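Local coordinates for uncharacterized protein (Sulfolobus turreted icosahedral virus 1, PDB 6BO3) that forms part of the turret of an archaeal virus particle, probably as a penton protein with a structural role, at residues 23-28 with 112-117; 37-42 with 92-97; 85-90 with 129-134; 144-149 with 211-216; 155-160 with 218-223. The protein carries 1 engineered substitution. All coordinates share one frame; numbering follows the deposited sequence. Where two conformers were deposited one is given.

Interaction 1 of 5, residues 23-28 with 112-117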
# COMPACT_ATOMS: atom_id res chain seq x y z
N ASP A 23 9.52 15.85 -3.01
CA ASP A 23 9.75 14.44 -2.67
C ASP A 23 10.82 14.45 -1.60
O ASP A 23 12.02 14.64 -1.87
CB ASP A 23 10.17 13.66 -3.91
CG ASP A 23 10.20 12.13 -3.70
OD1 ASP A 23 9.90 11.62 -2.60
OD2 ASP A 23 10.56 11.42 -4.66
N ARG A 24 10.36 14.31 -0.36
CA ARG A 24 11.21 14.40 0.81
C ARG A 24 10.90 13.32 1.81
O ARG A 24 9.76 12.97 2.02
CB ARG A 24 10.98 15.74 1.49
CG ARG A 24 11.46 16.93 0.70
CD ARG A 24 12.97 17.08 0.75
NE ARG A 24 13.35 18.31 0.08
CZ ARG A 24 14.37 19.11 0.41
NH1 ARG A 24 15.16 18.85 1.45
NH2 ARG A 24 14.57 20.20 -0.31
N GLU A 25 11.95 12.82 2.46
CA GLU A 25 11.77 12.01 3.64
C GLU A 25 12.75 12.40 4.75
O GLU A 25 13.92 12.66 4.50
CB GLU A 25 11.87 10.52 3.31
CG GLU A 25 12.95 10.13 2.33
CD GLU A 25 13.07 8.63 2.20
OE1 GLU A 25 12.05 7.93 2.43
OE2 GLU A 25 14.17 8.15 1.87
N TYR A 26 12.24 12.49 5.98
CA TYR A 26 13.07 12.80 7.13
C TYR A 26 12.73 11.87 8.29
O TYR A 26 11.55 11.58 8.53
CB TYR A 26 12.88 14.25 7.59
CG TYR A 26 12.81 15.29 6.50
CD1 TYR A 26 13.93 16.05 6.15
CD2 TYR A 26 11.62 15.56 5.85
CE1 TYR A 26 13.85 17.02 5.16
CE2 TYR A 26 11.53 16.53 4.87
CZ TYR A 26 12.65 17.25 4.52
OH TYR A 26 12.54 18.22 3.54
N PRO A 27 13.76 11.39 9.01
CA PRO A 27 13.57 10.62 10.22
C PRO A 27 12.97 11.53 11.30
O PRO A 27 13.29 12.71 11.37
CB PRO A 27 14.99 10.16 10.58
CG PRO A 27 15.89 11.19 9.99
CD PRO A 27 15.19 11.72 8.78
N VAL A 28 12.07 10.97 12.10
CA VAL A 28 11.46 11.67 13.23
C VAL A 28 11.46 10.69 14.41
O VAL A 28 10.90 9.58 14.33
CB VAL A 28 10.03 12.20 12.90
CG1 VAL A 28 9.39 12.89 14.08
CG2 VAL A 28 10.11 13.12 11.71
N ASN A 112 9.86 7.24 9.48
CA ASN A 112 10.33 7.91 8.30
C ASN A 112 9.14 8.70 7.78
O ASN A 112 8.15 8.13 7.32
CB ASN A 112 10.81 6.91 7.26
CG ASN A 112 11.31 7.59 6.00
OD1 ASN A 112 11.74 8.74 6.04
ND2 ASN A 112 11.24 6.88 4.88
N VAL A 113 9.23 10.02 7.88
CA VAL A 113 8.13 10.88 7.48
C VAL A 113 8.35 11.37 6.04
O VAL A 113 9.39 12.00 5.74
CB VAL A 113 7.99 12.02 8.50
CG1 VAL A 113 6.95 13.03 8.03
CG2 VAL A 113 7.60 11.45 9.85
N LYS A 114 7.42 11.02 5.15
CA LYS A 114 7.55 11.34 3.73
C LYS A 114 6.52 12.37 3.28
O LYS A 114 5.31 12.21 3.53
CB LYS A 114 7.40 10.10 2.84
CG LYS A 114 8.21 8.89 3.24
CD LYS A 114 7.55 7.63 2.67
CE LYS A 114 8.53 6.70 1.99
NZ LYS A 114 7.83 5.91 0.95
N LEU A 115 7.03 13.40 2.62
CA LEU A 115 6.24 14.46 1.99
C LEU A 115 6.45 14.39 0.47
O LEU A 115 7.57 14.54 -0.05
CB LEU A 115 6.64 15.83 2.53
CG LEU A 115 5.71 16.97 2.11
CD1 LEU A 115 4.36 16.72 2.73
CD2 LEU A 115 6.29 18.32 2.52
N LYS A 116 5.34 14.14 -0.22
CA LYS A 116 5.35 13.96 -1.66
C LYS A 116 4.15 14.69 -2.25
O LYS A 116 3.02 14.49 -1.79
CB LYS A 116 5.21 12.48 -2.05
CG LYS A 116 6.24 11.53 -1.52
CD LYS A 116 5.95 10.16 -2.10
CE LYS A 116 6.91 9.11 -1.59
NZ LYS A 116 7.25 8.16 -2.68
N GLY A 117 4.39 15.50 -3.27
CA GLY A 117 3.30 16.17 -3.96
C GLY A 117 3.76 17.30 -4.83
O GLY A 117 4.91 17.34 -5.27

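Interaction 2 of 5, residues 37-42 with 92-97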
# COMPACT_ATOMS: atom_id res chain seq x y z
N PHE A 37 8.76 22.41 6.98
CA PHE A 37 8.74 22.50 5.54
C PHE A 37 8.10 23.78 5.01
O PHE A 37 6.91 24.04 5.23
CB PHE A 37 8.09 21.28 4.92
CG PHE A 37 8.45 21.12 3.48
CD1 PHE A 37 7.72 21.79 2.51
CD2 PHE A 37 9.56 20.38 3.11
CE1 PHE A 37 8.07 21.67 1.18
CE2 PHE A 37 9.91 20.26 1.78
CZ PHE A 37 9.17 20.91 0.81
N GLU A 38 8.89 24.59 4.31
CA GLU A 38 8.35 25.82 3.73
C GLU A 38 7.68 25.55 2.38
O GLU A 38 8.32 25.11 1.43
CB GLU A 38 9.41 26.91 3.58
CG GLU A 38 8.79 28.29 3.27
CD GLU A 38 9.76 29.30 2.67
OE1 GLU A 38 9.64 30.50 3.00
OE2 GLU A 38 10.63 28.93 1.85
N ILE A 39 6.37 25.82 2.32
CA ILE A 39 5.59 25.75 1.08
C ILE A 39 5.60 27.12 0.36
O ILE A 39 5.64 27.18 -0.88
CB ILE A 39 4.12 25.31 1.33
CG1 ILE A 39 4.01 23.96 2.07
CG2 ILE A 39 3.35 25.27 0.02
CD1 ILE A 39 4.59 22.76 1.33
N GLY A 40 5.57 28.20 1.14
CA GLY A 40 5.66 29.57 0.60
C GLY A 40 4.30 30.25 0.58
O GLY A 40 3.25 29.59 0.69
N GLU A 41 4.32 31.57 0.41
CA GLU A 41 3.14 32.42 0.68
C GLU A 41 1.91 32.21 -0.22
O GLU A 41 0.82 32.04 0.30
CB GLU A 41 3.52 33.92 0.74
CG GLU A 41 4.09 34.54 -0.54
CD GLU A 41 4.02 36.06 -0.54
OE1 GLU A 41 4.16 36.68 0.54
OE2 GLU A 41 3.84 36.65 -1.63
N ARG A 42 2.06 32.22 -1.53
CA ARG A 42 0.88 32.33 -2.40
C ARG A 42 0.56 31.00 -3.07
O ARG A 42 0.21 30.96 -4.24
CB ARG A 42 1.10 33.43 -3.44
N VAL A 92 -4.50 22.55 -0.91
CA VAL A 92 -4.59 23.12 0.44
C VAL A 92 -3.65 24.34 0.50
O VAL A 92 -2.45 24.20 0.25
CB VAL A 92 -4.22 22.07 1.53
CG1 VAL A 92 -4.34 22.64 2.93
CG2 VAL A 92 -5.08 20.80 1.42
N PRO A 93 -4.19 25.54 0.79
CA PRO A 93 -3.35 26.72 0.88
C PRO A 93 -2.59 26.68 2.20
O PRO A 93 -3.18 26.81 3.27
CB PRO A 93 -4.34 27.88 0.81
CG PRO A 93 -5.63 27.33 1.33
CD PRO A 93 -5.57 25.83 1.23
N ILE A 94 -1.30 26.42 2.11
CA ILE A 94 -0.45 26.24 3.27
C ILE A 94 0.80 27.01 2.93
O ILE A 94 1.24 26.95 1.79
CB ILE A 94 -0.01 24.77 3.46
CG1 ILE A 94 -1.20 23.85 3.70
CG2 ILE A 94 0.97 24.64 4.61
CD1 ILE A 94 -0.85 22.38 3.64
N ALA A 95 1.35 27.74 3.91
CA ALA A 95 2.67 28.34 3.77
C ALA A 95 3.79 27.50 4.40
O ALA A 95 4.92 27.60 3.98
CB ALA A 95 2.68 29.74 4.34
N GLU A 96 3.46 26.72 5.42
CA GLU A 96 4.44 25.88 6.13
C GLU A 96 3.75 24.66 6.73
O GLU A 96 2.61 24.77 7.19
CB GLU A 96 5.17 26.68 7.24
CG GLU A 96 6.25 25.87 7.95
CD GLU A 96 7.04 26.63 9.01
OE1 GLU A 96 8.11 26.11 9.41
OE2 GLU A 96 6.61 27.71 9.46
N ILE A 97 4.42 23.50 6.63
CA ILE A 97 4.03 22.28 7.32
C ILE A 97 5.10 22.02 8.40
O ILE A 97 6.31 21.95 8.09
CB ILE A 97 3.94 21.04 6.37
CG1 ILE A 97 2.93 21.25 5.24
CG2 ILE A 97 3.56 19.78 7.15
CD1 ILE A 97 3.19 20.37 4.03

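Interaction 3 of 5, residues 85-90 with 129-134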
# COMPACT_ATOMS: atom_id res chain seq x y z
N GLN A 85 -0.18 6.28 9.58
CA GLN A 85 -1.23 7.08 8.98
C GLN A 85 -0.71 7.99 7.88
O GLN A 85 0.49 8.33 7.84
CB GLN A 85 -2.00 7.89 10.03
CG GLN A 85 -2.97 7.03 10.81
CD GLN A 85 -3.97 7.83 11.60
OE1 GLN A 85 -3.60 8.81 12.24
NE2 GLN A 85 -5.24 7.43 11.57
N ILE A 86 -1.61 8.33 6.97
CA ILE A 86 -1.30 9.17 5.83
C ILE A 86 -2.24 10.37 5.84
O ILE A 86 -3.46 10.24 6.04
CB ILE A 86 -1.43 8.42 4.50
CG1 ILE A 86 -0.46 7.24 4.44
CG2 ILE A 86 -1.19 9.33 3.29
CD1 ILE A 86 -0.84 6.26 3.38
N LEU A 87 -1.64 11.55 5.66
CA LEU A 87 -2.39 12.80 5.55
C LEU A 87 -2.38 13.24 4.06
O LEU A 87 -1.33 13.51 3.44
CB LEU A 87 -1.83 13.86 6.50
CG LEU A 87 -2.43 15.28 6.43
CD1 LEU A 87 -3.87 15.25 6.87
CD2 LEU A 87 -1.67 16.26 7.31
N LYS A 88 -3.57 13.22 3.48
CA LYS A 88 -3.76 13.53 2.08
C LYS A 88 -4.23 14.99 1.98
O LYS A 88 -5.06 15.46 2.77
CB LYS A 88 -4.78 12.59 1.42
CG LYS A 88 -4.48 11.09 1.46
CD LYS A 88 -5.54 10.30 0.69
CE LYS A 88 -5.42 8.80 0.89
NZ LYS A 88 -6.06 8.02 -0.22
N PHE A 89 -3.63 15.69 1.02
CA PHE A 89 -3.91 17.08 0.72
C PHE A 89 -4.44 17.19 -0.69
O PHE A 89 -3.89 16.59 -1.63
CB PHE A 89 -2.62 17.94 0.79
CG PHE A 89 -1.90 17.90 2.11
CD1 PHE A 89 -1.94 18.98 2.98
CD2 PHE A 89 -1.13 16.80 2.45
CE1 PHE A 89 -1.25 18.95 4.18
CE2 PHE A 89 -0.45 16.76 3.67
CZ PHE A 89 -0.50 17.85 4.53
N TYR A 90 -5.50 17.98 -0.84
CA TYR A 90 -5.89 18.45 -2.16
C TYR A 90 -6.10 19.96 -2.17
O TYR A 90 -7.05 20.47 -1.55
CB TYR A 90 -7.15 17.74 -2.70
CG TYR A 90 -7.49 18.26 -4.08
CD1 TYR A 90 -8.64 19.02 -4.31
CD2 TYR A 90 -6.62 18.06 -5.15
CE1 TYR A 90 -8.92 19.53 -5.57
CE2 TYR A 90 -6.88 18.56 -6.41
CZ TYR A 90 -8.04 19.30 -6.62
OH TYR A 90 -8.31 19.80 -7.86
N ILE A 129 -8.48 18.01 3.13
CA ILE A 129 -7.55 17.02 3.68
C ILE A 129 -8.34 15.76 4.03
O ILE A 129 -9.56 15.79 4.17
CB ILE A 129 -6.71 17.53 4.89
CG1 ILE A 129 -7.59 17.94 6.09
CG2 ILE A 129 -5.79 18.67 4.47
CD1 ILE A 129 -6.80 18.26 7.34
N SER A 130 -7.64 14.63 4.10
CA SER A 130 -8.24 13.41 4.62
C SER A 130 -7.12 12.63 5.26
O SER A 130 -5.96 12.94 5.06
CB SER A 130 -8.97 12.58 3.54
OG SER A 130 -8.07 12.10 2.56
N ILE A 131 -7.49 11.65 6.06
CA ILE A 131 -6.51 10.84 6.74
C ILE A 131 -6.92 9.40 6.55
O ILE A 131 -8.09 9.05 6.72
CB ILE A 131 -6.40 11.20 8.24
CG1 ILE A 131 -5.74 12.58 8.40
CG2 ILE A 131 -5.58 10.15 8.98
CD1 ILE A 131 -5.65 13.11 9.82
N GLU A 132 -5.97 8.54 6.19
CA GLU A 132 -6.24 7.12 6.22
C GLU A 132 -5.07 6.31 6.79
O GLU A 132 -3.94 6.81 6.87
CB GLU A 132 -6.65 6.62 4.84
CG GLU A 132 -5.58 6.70 3.76
CD GLU A 132 -5.98 5.92 2.51
OE1 GLU A 132 -7.19 5.85 2.21
OE2 GLU A 132 -5.09 5.36 1.83
N ASN A 133 -5.38 5.10 7.23
CA ASN A 133 -4.37 4.14 7.66
C ASN A 133 -3.80 3.47 6.44
O ASN A 133 -4.54 3.03 5.57
CB ASN A 133 -4.96 3.06 8.56
CG ASN A 133 -5.28 3.56 9.95
OD1 ASN A 133 -4.86 4.64 10.34
ND2 ASN A 133 -6.03 2.78 10.71
N PHE A 134 -2.48 3.36 6.38
CA PHE A 134 -1.87 2.64 5.28
C PHE A 134 -1.48 1.27 5.75
O PHE A 134 -0.89 1.13 6.80
CB PHE A 134 -0.63 3.34 4.77
CG PHE A 134 -0.19 2.85 3.41
CD1 PHE A 134 -1.11 2.67 2.38
CD2 PHE A 134 1.15 2.55 3.16
CE1 PHE A 134 -0.72 2.21 1.14
CE2 PHE A 134 1.55 2.10 1.91
CZ PHE A 134 0.61 1.92 0.90

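Interaction 4 of 5, residues 144-149 with 211-216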
# COMPACT_ATOMS: atom_id res chain seq x y z
N SER A 144 5.33 -19.06 -12.18
CA SER A 144 5.17 -18.48 -13.52
C SER A 144 5.33 -19.60 -14.56
O SER A 144 6.23 -20.46 -14.45
CB SER A 144 6.23 -17.38 -13.74
OG SER A 144 6.28 -16.92 -15.08
N GLY A 145 4.46 -19.60 -15.56
CA GLY A 145 4.58 -20.54 -16.64
C GLY A 145 3.50 -20.31 -17.65
O GLY A 145 2.74 -19.32 -17.57
N PHE A 146 3.45 -21.21 -18.62
CA PHE A 146 2.48 -21.17 -19.70
C PHE A 146 2.25 -22.65 -20.04
O PHE A 146 3.13 -23.35 -20.55
CB PHE A 146 3.02 -20.34 -20.88
CG PHE A 146 1.96 -19.75 -21.79
CD1 PHE A 146 1.93 -18.38 -22.05
CD2 PHE A 146 0.99 -20.56 -22.41
CE1 PHE A 146 0.99 -17.82 -22.90
CE2 PHE A 146 0.05 -20.01 -23.25
CZ PHE A 146 0.04 -18.64 -23.50
N GLY A 147 1.08 -23.13 -19.64
CA GLY A 147 0.67 -24.48 -19.95
C GLY A 147 -0.71 -24.77 -19.39
O GLY A 147 -1.56 -23.88 -19.33
N THR A 148 -0.91 -26.01 -18.97
CA THR A 148 -2.21 -26.54 -18.55
C THR A 148 -2.21 -27.21 -17.15
O THR A 148 -3.24 -27.70 -16.70
CB THR A 148 -2.73 -27.57 -19.58
OG1 THR A 148 -1.81 -28.67 -19.65
CG2 THR A 148 -2.90 -26.96 -20.96
N SER A 149 -1.05 -27.26 -16.49
CA SER A 149 -0.91 -27.80 -15.14
C SER A 149 0.37 -27.30 -14.46
O SER A 149 1.18 -26.59 -15.06
CB SER A 149 -0.93 -29.34 -15.14
OG SER A 149 0.21 -29.89 -15.77
N THR A 211 -8.11 -26.28 -19.24
CA THR A 211 -8.71 -26.87 -20.44
C THR A 211 -8.04 -26.42 -21.74
O THR A 211 -8.30 -27.01 -22.79
CB THR A 211 -10.23 -26.56 -20.51
OG1 THR A 211 -10.43 -25.14 -20.60
CG2 THR A 211 -10.92 -27.05 -19.27
N SER A 212 -7.24 -25.35 -21.70
CA SER A 212 -6.27 -25.06 -22.76
C SER A 212 -5.08 -24.24 -22.26
O SER A 212 -5.13 -23.54 -21.23
CB SER A 212 -6.93 -24.39 -23.99
OG SER A 212 -7.15 -23.00 -23.82
N SER A 213 -3.97 -24.37 -22.99
CA SER A 213 -2.74 -23.71 -22.60
C SER A 213 -2.91 -22.19 -22.43
O SER A 213 -3.40 -21.50 -23.32
CB SER A 213 -1.63 -24.04 -23.59
OG SER A 213 -0.41 -23.52 -23.11
N SER A 214 -2.45 -21.70 -21.28
CA SER A 214 -2.71 -20.34 -20.80
C SER A 214 -1.49 -19.75 -20.10
O SER A 214 -0.73 -20.50 -19.48
CB SER A 214 -3.82 -20.39 -19.77
OG SER A 214 -4.97 -21.07 -20.24
N ALA A 215 -1.32 -18.43 -20.15
CA ALA A 215 -0.33 -17.76 -19.28
C ALA A 215 -0.81 -17.83 -17.82
O ALA A 215 -1.91 -17.35 -17.49
CB ALA A 215 -0.10 -16.30 -19.68
N ILE A 216 0.05 -18.40 -16.98
CA ILE A 216 -0.21 -18.66 -15.56
C ILE A 216 0.74 -17.84 -14.70
O ILE A 216 1.97 -17.88 -14.86
CB ILE A 216 0.05 -20.13 -15.19
CG1 ILE A 216 -0.87 -21.06 -15.99
CG2 ILE A 216 -0.12 -20.35 -13.69
CD1 ILE A 216 -0.27 -22.43 -16.20

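Interaction 5 of 5, residues 155-160 with 218-223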
# COMPACT_ATOMS: atom_id res chain seq x y z
N THR A 155 3.87 -24.72 -1.32
CA THR A 155 3.40 -24.35 0.00
C THR A 155 3.17 -22.84 0.07
O THR A 155 4.05 -22.06 -0.32
CB THR A 155 4.46 -24.73 1.04
OG1 THR A 155 4.64 -26.15 1.02
CG2 THR A 155 4.06 -24.26 2.44
N ILE A 156 2.01 -22.43 0.57
CA ILE A 156 1.73 -21.00 0.75
C ILE A 156 2.39 -20.52 2.06
O ILE A 156 2.20 -21.13 3.11
CB ILE A 156 0.20 -20.73 0.66
CG1 ILE A 156 -0.21 -20.78 -0.82
CG2 ILE A 156 -0.17 -19.39 1.28
CD1 ILE A 156 -1.64 -21.19 -1.08
N PRO A 157 3.22 -19.45 2.00
CA PRO A 157 4.08 -19.10 3.15
C PRO A 157 3.41 -18.36 4.31
O PRO A 157 3.98 -18.30 5.40
CB PRO A 157 5.13 -18.17 2.51
CG PRO A 157 4.39 -17.52 1.40
CD PRO A 157 3.53 -18.61 0.83
N ALA A 158 2.24 -17.78 4.09
CA ALA A 158 1.65 -16.88 5.06
C ALA A 158 0.15 -16.84 4.94
O ALA A 158 -0.42 -17.32 3.96
CB ALA A 158 2.22 -15.48 4.86
N ASN A 159 -0.48 -16.26 5.95
CA ASN A 159 -1.88 -15.88 5.85
C ASN A 159 -1.97 -14.78 4.80
O ASN A 159 -1.13 -13.88 4.76
CB ASN A 159 -2.42 -15.36 7.19
CG ASN A 159 -2.52 -16.44 8.25
OD1 ASN A 159 -2.65 -17.63 7.96
ND2 ASN A 159 -2.47 -16.02 9.50
N GLY A 160 -2.96 -14.88 3.93
CA GLY A 160 -3.20 -13.86 2.93
C GLY A 160 -4.11 -14.34 1.81
O GLY A 160 -5.03 -15.13 2.03
N ILE A 218 0.93 -17.14 -10.51
CA ILE A 218 0.44 -17.45 -9.17
C ILE A 218 1.35 -16.78 -8.14
O ILE A 218 2.58 -16.94 -8.17
CB ILE A 218 0.39 -18.98 -8.93
CG1 ILE A 218 -0.38 -19.70 -10.06
CG2 ILE A 218 -0.20 -19.28 -7.55
CD1 ILE A 218 -0.50 -21.21 -9.89
N TYR A 219 0.73 -16.04 -7.23
CA TYR A 219 1.45 -15.38 -6.16
C TYR A 219 0.51 -15.14 -4.99
O TYR A 219 -0.70 -15.34 -5.12
CB TYR A 219 2.04 -14.05 -6.66
CG TYR A 219 1.04 -13.05 -7.16
CD1 TYR A 219 0.55 -13.12 -8.46
CD2 TYR A 219 0.58 -12.03 -6.34
CE1 TYR A 219 -0.36 -12.19 -8.93
CE2 TYR A 219 -0.32 -11.08 -6.80
CZ TYR A 219 -0.79 -11.17 -8.09
OH TYR A 219 -1.69 -10.26 -8.56
N GLU A 220 1.06 -14.74 -3.85
CA GLU A 220 0.23 -14.44 -2.69
C GLU A 220 0.34 -12.96 -2.32
O GLU A 220 1.44 -12.42 -2.20
CB GLU A 220 0.61 -15.33 -1.50
CG GLU A 220 -0.18 -15.00 -0.24
CD GLU A 220 0.15 -15.88 0.95
OE1 GLU A 220 1.30 -16.38 1.07
OE2 GLU A 220 -0.74 -16.06 1.80
N GLU A 221 -0.82 -12.32 -2.12
CA GLU A 221 -0.87 -10.98 -1.51
C GLU A 221 -0.74 -11.15 -0.00
O GLU A 221 -1.54 -11.86 0.61
CB GLU A 221 -2.18 -10.27 -1.81
CG GLU A 221 -2.39 -9.88 -3.27
CD GLU A 221 -3.64 -9.04 -3.48
OE1 GLU A 221 -3.71 -8.32 -4.50
OE2 GLU A 221 -4.55 -9.10 -2.63
N VAL A 222 0.28 -10.51 0.58
CA VAL A 222 0.56 -10.60 2.01
C VAL A 222 0.69 -9.20 2.60
O VAL A 222 1.15 -8.27 1.93
CB VAL A 222 1.86 -11.39 2.28
CG1 VAL A 222 2.16 -11.44 3.78
CG2 VAL A 222 1.75 -12.80 1.72
N ILE A 223 0.28 -9.07 3.85
CA ILE A 223 0.33 -7.81 4.57
C ILE A 223 1.37 -7.87 5.69
O ILE A 223 2.55 -8.11 5.45
CB ILE A 223 -1.04 -7.50 5.12

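Interaction 1 of 5, residues 23-28 with 112-117
This contact lies at one margin of the five-stranded antiparallel sheet of the N-terminal jelly-roll beta-sandwich, where outermost strand 20-28 pairs with strand 111-120. The short segment axes approach to 4.6 Å at 157°, a twisted antiparallel pairing. Two hydrogen-bonded pairs establish the register. Arg24 and Leu115 exchange bonds in both directions, with Arg24 N 2.8 Å from Leu115 O, and Tyr26 and Val113 do likewise, with Val113 N 2.9 Å from Tyr26 O.

One face carries Arg24, Tyr26, Val113 and Leu115. Arg24 and Tyr26 pack on Phe37 of strand 34-38, which also meets Leu115, and Leu49 touches both Val113 and Leu115. One residue beyond Pro27, Val28 adds to the apolar part of this face, its CG2 packing 3.5 Å from Val113 CG2. The other face carries Asp23, Glu25, Asn112, Lys114 and Lys116. There Asp23 runs alongside Lys116, but Asp23 OD1 stays 4.4 Å from Lys116 NZ, too far for a salt bridge.

Asn112 ND2 is shared between two carboxylates, Glu25 and Glu52 of strand 44-53, the neighbour across the sheet, which fixes the amide's rotation. With CG of Asn112 trans to its backbone N (chi1 180°), the amide reaches diagonally to Glu25: ND2 of Asn112 donates to OE1 of Glu25 at 2.8 Å, nearly straight at 177°, in the amide's own plane but from above the carboxylate plane.

Interaction 2 of 5, residues 37-42 with 92-97
Phe37 and Ile97 exchange the two regular backbone hydrogen bonds of this contact, with Phe37 N 2.7 Å from Ile97 O and Ile97 N 2.9 Å from Phe37 O. The next pair, Glu38 with Glu96, is non-hydrogen-bonded, and there Glu96 CA approaches Phe37 O to 3.2 Å as a CA-H...O contact.

Beyond that point the polar pattern changes. Ala95 O accepts two amides from the same face of its carbonyl plane: Ile39 N at 2.8 Å stands well above that plane, while Gly40 N, at 3.0 Å, is less tilted. Two successive N-H groups thus converge on one oxygen as segment 37-42 leaves the strand. Gly40, at phi 103° and psi 165°, takes a backbone conformation that suits glycine.

A tight methyl-to-carbonyl approach stands apart from these bonds: CG2 of Ile39, opposite the backbone N, lies 3.2 Å from Ile94 O. The apolar contacts come mainly from the other branch of Ile39, which carries Ile39 CD1 to 3.9 Å from Ile97 CD1. Ile39 CG1 also meets Ile94 CG2 at 4.0 Å. Ile119 and Leu115 of strand 111-120 adjoin this cluster.

On its other side, segment 92-97 faces strand 57-62, where Ala95 and Glu96 are both set opposite Leu62, the signature of a classic beta bulge at the start of strand 96-101 in a beta-sandwich sheet.

Interaction 3 of 5, residues 85-90 with 129-134
This is an edge-strand pairing: strand 128-133 closes the five-stranded antiparallel sheet of the N-terminal jelly-roll beta-sandwich by adding to strand 85-93. The segment axes run 4.7 Å apart at 158°, and two hydrogen-bonded pairs, Ile86-Glu132 and Lys88-Ser130, hold the register through four backbone bonds; Ile86 N, for example, lies 2.8 Å from Glu132 O. The alternating residues present two different surfaces.

Leu87, Phe89, Ile129 and Ile131 share the inward face, which continues onto Ile79 and Leu81 of the opposite sheet. Leu87 CD1 does most of the touching here, at 3.6 Å from Ile131 CG1 and also close to Ile129. Phe89 runs alongside Ile129, its CD1 4.1 Å from Ile129 CG2, and the same ring meets Phe45 edge-to-face.

Ile86, Lys88, Ser130 and Glu132 occupy the other surface. Lys88 is extended over Ser130, its aliphatic part passing the serine OG, and ends in a loose salt bridge with Lys88 NZ 3.4 Å from Glu132 OE1. NZ is almost equally close to both carboxylate oxygens of Glu132. Nearby, the delta methyl of Ile86 packs against CB and the ring base of Phe134, just after the strand ends.

At the Gln85-Asn133 pair the amide planes are turned 48° from each other. Gln85 OE1 accepts from Ser82 N, which helps orient that amide, and Gln85 NE2 donates to Asn133 OD1 at 3.1 Å with an N-H...O angle of 145°, the acceptor lying in the plane of the Gln85 amide.

Interaction 4 of 5, residues 144-149 with 211-216
Ser212 meets Thr148 where strands 138-146 and 213-222 of the C-terminal domain come together, antiparallel with their short axes at 163°: Thr148 CG2 lies 3.7 Å from Ser212 C. The carbonyl of Ser212 accepts from the hydroxyl of Ser214, with Ser214 OG 2.7 Å from Ser212 O. Asn168 ND2 bonds to OG of both Ser212 and Ser214, tying this corner to the chain just past strand 160-167.

Ser213 places its OG at the edge of the Phe146 ring, in plane and 3.3 Å from Phe146 CD2, while the methyl of Thr148 rests on the Ser213 backbone. Ser214 then forms a hydrogen-bonded pair with Gly147: Ser214 N lies 3.1 Å from Gly147 O, and the return bond from Gly147 N to Ser214 O is more bent, at 136°.

Ala215 N lies 3.5 Å from the Phe146 ring plane, over its centre. The chi1 of -156° swings that ring back across the partner strand, where its CE1 also touches Ala215 CB at 3.7 Å.

Ile216 completes the register with two bonds to Gly145, and its CD1 reaches the Gly147 backbone. On one side of the sheet, then, a phenyl face lies on the Ser214-Ala215 peptide; on the other, Ile216 packs into the apolar interior with Ile166, Met208 and Leu210.

Interaction 5 of 5, residues 155-160 with 218-223
Glu220 pushes its carboxylate into the bend formed by Ile156, Pro157 and Ala158, overlapping all three. Its chain is fully stretched, with chi1 177° and chi2 179°, which carries the acid group from strand 213-222 across to the loop that precedes strand 160-167. The residue is buried, and Val199 of strand 193-199 also touches its side chain.

The two carboxylate oxygens have different surroundings. Glu220 OE1 lies against the proline ring, 3.2 Å from Pro157 CD and nearly as close to CG, as the two side chains run antiparallel to one another. The other oxygen faces backbone: Glu220 OE2 is only 2.5 Å from Ala158 O. Two oxygens at that distance suggest that the acid probably holds a proton, which its burial may favour. From the Ile156 side, the CG2 methyl reaches both oxygens, at 3.4 Å from Glu220 OE1.

Farther along, contacts are lighter. Ala158 CB meets Val222 CG2 at 4.2 Å, and Gly160 CA approaches Glu221 O at 3.5 Å in a CA-H...O contact. The Gly160 backbone thus passes close to both Glu221 O and Glu220 OE2.

Asn159 faces away from strand 213-222, and its OD1 accepts from Ala201 N. The contact therefore packs a loop between successive strands of two facing sheets against the final strand, a sheet-to-sheet connection of the C-terminal jelly roll, whose two four-stranded sheets have the strand order of the BIDG and CHEF sheets of that fold.

Interactions 1, 2 and 3 belong to the N-terminal jelly-roll beta-sandwich; interactions 4 and 5 follow in series in the C-terminal jelly roll. Interactions 1 and 3 lie at the two margins of one five-stranded sheet, their centres 14 Å apart. Interaction 2, about 16 and 17 Å from them, reaches across to the facing sheet and touches both: Leu115 CD2 is 3.7 Å from Phe37 CG, and Ile94 CD1 is 3.5 Å from Phe89 CE1. Interactions 4 and 5, 20 Å apart, share strand 213-222. Interactions 2 and 4 have centres 54 Å apart, consistent with an elongated turret protein of two domains linked between strands 128-133 and 138-146.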